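Local coordinates for protein discoidin-2 (Dictyostelium discoideum, PDB 2VM9) that binds galactose and N-acetylgalactosamine as a trimeric, calcium-containing lectin of Dictyostelium and may take part in spore coat formation, at residues I63-S77 and T122-I136. Sequence-based numbering, arbitrary orientation.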
loop_
_atom_site.group_PDB
_atom_site.type_symbol
_atom_site.label_atom_id
_atom_site.label_comp_id
_atom_site.label_asym_id
_atom_site.label_seq_id
_atom_site.Cartn_x
_atom_site.Cartn_y
_atom_site.Cartn_z
ATOM N N ILE A 63 3.802 22.162 -8.669
ATOM C CA ILE A 63 2.808 21.093 -8.535
ATOM C C ILE A 63 3.454 20.019 -7.675
ATOM O O ILE A 63 4.598 19.617 -7.931
ATOM C CB ILE A 63 2.384 20.458 -9.878
ATOM C CG1 ILE A 63 1.929 21.511 -10.897
ATOM C CG2 ILE A 63 1.267 19.389 -9.640
ATOM C CD1 ILE A 63 1.672 20.909 -12.270
ATOM N N VAL A 64 2.719 19.571 -6.666
ATOM C CA VAL A 64 3.102 18.420 -5.854
ATOM C C VAL A 64 2.366 17.210 -6.402
ATOM O O VAL A 64 1.167 17.298 -6.685
ATOM C CB VAL A 64 2.675 18.583 -4.376
ATOM C CG1 VAL A 64 3.149 17.369 -3.562
ATOM C CG2 VAL A 64 3.209 19.877 -3.805
ATOM N N ALA A 65 3.098 16.109 -6.567
ATOM C CA ALA A 65 2.532 14.816 -6.969
ATOM C C ALA A 65 2.783 13.833 -5.843
ATOM O O ALA A 65 3.925 13.714 -5.369
ATOM C CB ALA A 65 3.180 14.352 -8.236
ATOM N N GLY A 66 1.738 13.145 -5.386
ATOM C CA GLY A 66 1.931 12.283 -4.237
ATOM C C GLY A 66 1.065 11.042 -4.226
ATOM O O GLY A 66 0.024 10.973 -4.910
ATOM N N SER A 67 1.512 10.073 -3.436
ATOM C CA SER A 67 0.688 8.951 -3.020
ATOM C C SER A 67 1.424 8.255 -1.870
ATOM O O SER A 67 2.589 8.555 -1.604
ATOM C CB SER A 67 0.423 8.002 -4.194
ATOM O OG SER A 67 1.535 7.157 -4.436
ATOM N N ASP A 68 0.735 7.336 -1.182
ATOM C CA ASP A 68 1.330 6.591 -0.043
ATOM C C ASP A 68 2.495 5.673 -0.360
ATOM O O ASP A 68 3.262 5.319 0.542
ATOM C CB ASP A 68 0.271 5.673 0.575
ATOM C CG ASP A 68 -0.873 6.425 1.129
ATOM O OD1 ASP A 68 -0.617 7.490 1.715
ATOM O OD2 ASP A 68 -2.027 5.952 0.974
ATOM N N SER A 69 2.588 5.217 -1.601
ATOM C CA SER A 69 3.582 4.198 -1.934
ATOM C C SER A 69 4.953 4.828 -2.079
ATOM O O SER A 69 5.083 5.996 -2.471
ATOM C CB SER A 69 3.209 3.463 -3.208
ATOM O OG SER A 69 3.168 4.371 -4.285
ATOM N N VAL A 70 5.974 4.067 -1.733
ATOM C CA VAL A 70 7.338 4.501 -1.990
ATOM C C VAL A 70 7.579 4.272 -3.470
ATOM O O VAL A 70 7.486 3.146 -3.957
ATOM C CB VAL A 70 8.375 3.705 -1.171
ATOM C CG1 VAL A 70 9.782 4.079 -1.620
ATOM C CG2 VAL A 70 8.172 3.945 0.335
ATOM N N LYS A 71 7.849 5.349 -4.197
ATOM C CA LYS A 71 8.117 5.245 -5.631
ATOM C C LYS A 71 9.607 5.411 -5.845
ATOM O O LYS A 71 10.282 6.080 -5.069
ATOM C CB LYS A 71 7.345 6.296 -6.401
ATOM C CG LYS A 71 5.849 5.915 -6.434
ATOM C CD LYS A 71 4.891 7.049 -6.417
ATOM C CE LYS A 71 5.090 8.027 -5.275
ATOM N NZ LYS A 71 4.094 7.877 -4.185
ATOM N N HIS A 72 10.105 4.774 -6.894
ATOM C CA HIS A 72 11.464 4.969 -7.349
ATOM C C HIS A 72 11.354 5.689 -8.682
ATOM O O HIS A 72 11.121 5.052 -9.719
ATOM C CB HIS A 72 12.161 3.615 -7.497
ATOM C CG HIS A 72 12.488 2.981 -6.179
ATOM N ND1 HIS A 72 11.591 2.204 -5.487
ATOM C CD2 HIS A 72 13.592 3.071 -5.400
ATOM C CE1 HIS A 72 12.135 1.811 -4.349
ATOM N NE2 HIS A 72 13.347 2.330 -4.268
ATOM N N PHE A 73 11.472 7.020 -8.642
ATOM C CA PHE A 73 11.325 7.812 -9.850
ATOM C C PHE A 73 12.593 7.761 -10.672
ATOM O O PHE A 73 13.667 8.103 -10.164
ATOM C CB PHE A 73 11.006 9.263 -9.503
ATOM C CG PHE A 73 9.615 9.459 -8.940
ATOM C CD1 PHE A 73 8.498 9.313 -9.757
ATOM C CD2 PHE A 73 9.435 9.813 -7.605
ATOM C CE1 PHE A 73 7.180 9.521 -9.221
ATOM C CE2 PHE A 73 8.154 10.036 -7.053
ATOM C CZ PHE A 73 7.016 9.875 -7.874
ATOM N N VAL A 74 12.457 7.345 -11.928
ATOM C CA VAL A 74 13.610 7.204 -12.833
ATOM C C VAL A 74 13.755 8.362 -13.824
ATOM O O VAL A 74 14.839 8.590 -14.372
ATOM C CB VAL A 74 13.591 5.835 -13.606
ATOM C CG1 VAL A 74 13.643 4.685 -12.626
ATOM C CG2 VAL A 74 12.361 5.717 -14.552
ATOM N N ALA A 75 12.660 9.085 -14.084
ATOM C CA ALA A 75 12.767 10.245 -14.973
ATOM C C ALA A 75 11.592 11.169 -14.789
ATOM O O ALA A 75 10.546 10.775 -14.225
ATOM C CB ALA A 75 12.847 9.803 -16.456
ATOM N N ILE A 76 11.798 12.407 -15.238
ATOM C CA ILE A 76 10.696 13.365 -15.383
ATOM C C ILE A 76 10.776 13.926 -16.799
ATOM O O ILE A 76 11.882 14.141 -17.328
ATOM C CB ILE A 76 10.812 14.506 -14.343
ATOM C CG1 ILE A 76 9.635 15.491 -14.465
ATOM C CG2 ILE A 76 12.180 15.253 -14.471
ATOM C CD1 ILE A 76 9.642 16.518 -13.355
ATOM N N SER A 77 9.619 14.180 -17.411
ATOM C CA SER A 77 9.574 14.844 -18.694
ATOM C C SER A 77 8.694 16.077 -18.546
ATOM O O SER A 77 7.645 15.990 -17.920
ATOM C CB SER A 77 8.951 13.952 -19.746
ATOM O OG SER A 77 9.867 12.911 -20.058
ATOM N N THR A 122 13.506 15.651 -21.057
ATOM C CA THR A 122 13.493 14.563 -20.067
ATOM C C THR A 122 14.804 14.547 -19.315
ATOM O O THR A 122 15.899 14.666 -19.921
ATOM C CB THR A 122 13.269 13.196 -20.757
ATOM O OG1 THR A 122 12.048 13.242 -21.509
ATOM C CG2 THR A 122 13.222 12.053 -19.710
ATOM N N ILE A 123 14.682 14.450 -18.001
ATOM C CA ILE A 123 15.781 14.324 -17.080
ATOM C C ILE A 123 15.689 12.943 -16.456
ATOM O O ILE A 123 14.623 12.535 -15.982
ATOM C CB ILE A 123 15.664 15.376 -15.977
ATOM C CG1 ILE A 123 15.497 16.770 -16.611
ATOM C CG2 ILE A 123 16.813 15.283 -14.960
ATOM C CD1 ILE A 123 16.569 17.142 -17.571
ATOM N N ASN A 124 16.815 12.233 -16.463
ATOM C CA ASN A 124 16.881 10.906 -15.898
ATOM C C ASN A 124 17.553 10.953 -14.553
ATOM O O ASN A 124 18.551 11.667 -14.378
ATOM C CB ASN A 124 17.689 10.006 -16.832
ATOM C CG ASN A 124 17.041 9.860 -18.143
ATOM O OD1 ASN A 124 16.132 9.041 -18.311
ATOM N ND2 ASN A 124 17.460 10.679 -19.101
ATOM N N PHE A 125 17.013 10.205 -13.600
ATOM C CA PHE A 125 17.567 10.191 -12.246
ATOM C C PHE A 125 18.376 8.924 -12.053
ATOM O O PHE A 125 17.830 7.816 -12.082
ATOM C CB PHE A 125 16.462 10.277 -11.186
ATOM C CG PHE A 125 15.493 11.395 -11.411
ATOM C CD1 PHE A 125 15.942 12.713 -11.496
ATOM C CD2 PHE A 125 14.122 11.128 -11.531
ATOM C CE1 PHE A 125 15.031 13.759 -11.709
ATOM C CE2 PHE A 125 13.203 12.167 -11.738
ATOM C CZ PHE A 125 13.658 13.480 -11.826
ATOM N N ASN A 126 19.672 9.127 -11.825
ATOM C CA ASN A 126 20.624 8.058 -11.589
ATOM C C ASN A 126 21.378 8.412 -10.307
ATOM O O ASN A 126 22.204 9.318 -10.332
ATOM C CB ASN A 126 21.639 8.000 -12.740
ATOM C CG ASN A 126 21.024 7.583 -14.070
ATOM O OD1 ASN A 126 20.608 6.434 -14.239
ATOM N ND2 ASN A 126 21.016 8.510 -15.052
ATOM N N PRO A 127 21.076 7.746 -9.175
ATOM C CA PRO A 127 20.087 6.713 -8.968
ATOM C C PRO A 127 18.675 7.300 -8.923
ATOM O O PRO A 127 18.524 8.522 -8.832
ATOM C CB PRO A 127 20.432 6.164 -7.572
ATOM C CG PRO A 127 21.062 7.279 -6.876
ATOM C CD PRO A 127 21.805 8.054 -7.924
ATOM N N PRO A 128 17.663 6.422 -8.964
ATOM C CA PRO A 128 16.273 6.872 -8.873
ATOM C C PRO A 128 16.040 7.685 -7.609
ATOM O O PRO A 128 16.688 7.481 -6.574
ATOM C CB PRO A 128 15.486 5.558 -8.793
ATOM C CG PRO A 128 16.331 4.584 -9.560
ATOM C CD PRO A 128 17.743 4.965 -9.154
ATOM N N ILE A 129 15.113 8.620 -7.706
ATOM C CA ILE A 129 14.659 9.341 -6.531
ATOM C C ILE A 129 13.645 8.464 -5.830
ATOM O O ILE A 129 12.647 8.086 -6.411
ATOM C CB ILE A 129 13.996 10.678 -6.918
ATOM C CG1 ILE A 129 15.029 11.646 -7.502
ATOM C CG2 ILE A 129 13.288 11.311 -5.704
ATOM C CD1 ILE A 129 14.398 12.867 -8.122
ATOM N N LYS A 130 13.899 8.191 -4.558
ATOM C CA LYS A 130 13.033 7.382 -3.728
ATOM C C LYS A 130 12.148 8.345 -2.918
ATOM O O LYS A 130 12.639 9.121 -2.088
ATOM C CB LYS A 130 13.895 6.536 -2.804
ATOM C CG LYS A 130 13.133 5.556 -2.000
ATOM C CD LYS A 130 14.102 4.752 -1.148
ATOM C CE LYS A 130 13.413 4.226 0.052
ATOM N NZ LYS A 130 14.399 3.487 0.915
ATOM N N ALA A 131 10.850 8.322 -3.197
ATOM C CA ALA A 131 9.961 9.344 -2.635
ATOM C C ALA A 131 8.496 8.907 -2.610
ATOM O O ALA A 131 8.069 8.097 -3.425
ATOM C CB ALA A 131 10.102 10.631 -3.444
ATOM N N ARG A 132 7.746 9.461 -1.662
ATOM C CA ARG A 132 6.285 9.361 -1.655
ATOM C C ARG A 132 5.686 10.542 -2.392
ATOM O O ARG A 132 4.744 10.355 -3.131
ATOM C CB ARG A 132 5.724 9.273 -0.236
ATOM C CG ARG A 132 5.950 7.897 0.385
ATOM C CD ARG A 132 5.268 7.805 1.760
ATOM N NE ARG A 132 5.256 6.410 2.199
ATOM C CZ ARG A 132 6.248 5.801 2.845
ATOM N NH1 ARG A 132 7.345 6.463 3.178
ATOM N NH2 ARG A 132 6.120 4.522 3.193
ATOM N N SER A 133 6.264 11.733 -2.214
ATOM C CA SER A 133 5.780 12.923 -2.933
ATOM C C SER A 133 6.931 13.676 -3.564
ATOM O O SER A 133 8.059 13.660 -3.052
ATOM C CB SER A 133 4.969 13.826 -2.011
ATOM O OG SER A 133 3.894 13.081 -1.437
ATOM N N ILE A 134 6.654 14.311 -4.692
ATOM C CA ILE A 134 7.691 15.034 -5.417
ATOM C C ILE A 134 7.038 16.309 -5.940
ATOM O O ILE A 134 5.835 16.299 -6.223
ATOM C CB ILE A 134 8.281 14.138 -6.549
ATOM C CG1 ILE A 134 9.457 14.823 -7.247
ATOM C CG2 ILE A 134 7.204 13.735 -7.557
ATOM C CD1 ILE A 134 10.293 13.845 -8.088
ATOM N N ALA A 135 7.787 17.405 -6.033
ATOM C CA ALA A 135 7.181 18.673 -6.475
ATOM C C ALA A 135 8.099 19.295 -7.506
ATOM O O ALA A 135 9.326 19.370 -7.281
ATOM C CB ALA A 135 7.016 19.648 -5.291
ATOM N N ILE A 136 7.499 19.752 -8.608
ATOM C CA ILE A 136 8.198 20.567 -9.590
ATOM C C ILE A 136 8.003 22.031 -9.214
ATOM O O ILE A 136 6.873 22.466 -8.922
ATOM C CB ILE A 136 7.735 20.231 -11.037
ATOM C CG1 ILE A 136 8.533 21.047 -12.064
ATOM C CG2 ILE A 136 6.191 20.408 -11.207
ATOM C CD1 ILE A 136 8.406 20.525 -13.494
HETATM O O HOH W 1 3.863 2.943 2.215
HETATM O O HOH W 2 15.810 6.931 -16.316
HETATM O O HOH W 3 16.706 6.666 -14.759
#
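Strand 63-67 pairs antiparallel with 133-136 (axes 4.6 Å apart), and past the corner at Asp-68 and Ser-69 strand 70-77 pairs likewise with 128-131 and 122-125. One pair of chain segments thus contributes to both sheets of the F5/8 type C beta-sandwich: the two chains turn from one sheet to the other at the end of the sandwich, at Asp-68 and Ser-69 and at Arg-132, and the antiparallel pairing resumes in the second sheet. At the fold, the Lys-71 chain hooks back on itself (chi3 -54°), and its NZ donates to Arg-132 O at 2.8 Å, and to Ser-67 OG and Ser-69 O. Three bonds thus hold the ammonium, and Arg-132 O takes a second donor, Ser-67 N. Between the sheets, Lys-71 CB lies over one face of the Phe-73 ring, toward the rim, and Phe-73 CE2 meets Ile-134 CG2 at 3.9 Å, the ring and the isoleucine pointing opposite ways as they pass. Farther along, the Phe-125 ring carries Ile-129 CD1 over the centre of one face, while its CZ touches Ile-76 CG2 at 3.5 Å; Tyr-105 adds an edge-to-face contact. Val-74 and Ala-75 form a classic beta bulge opposite Tyr-152. At the same corner as Lys-71 NZ, Val-70 CG2 lies over one face of the Arg-132 guanidinium, toward the rim, and NH1 binds Leu-97 O. Arg-132 NE reaches Asp-68 O at 2.8 Å from above the carbonyl plane, and a water joins that oxygen to Arg-132 NH2.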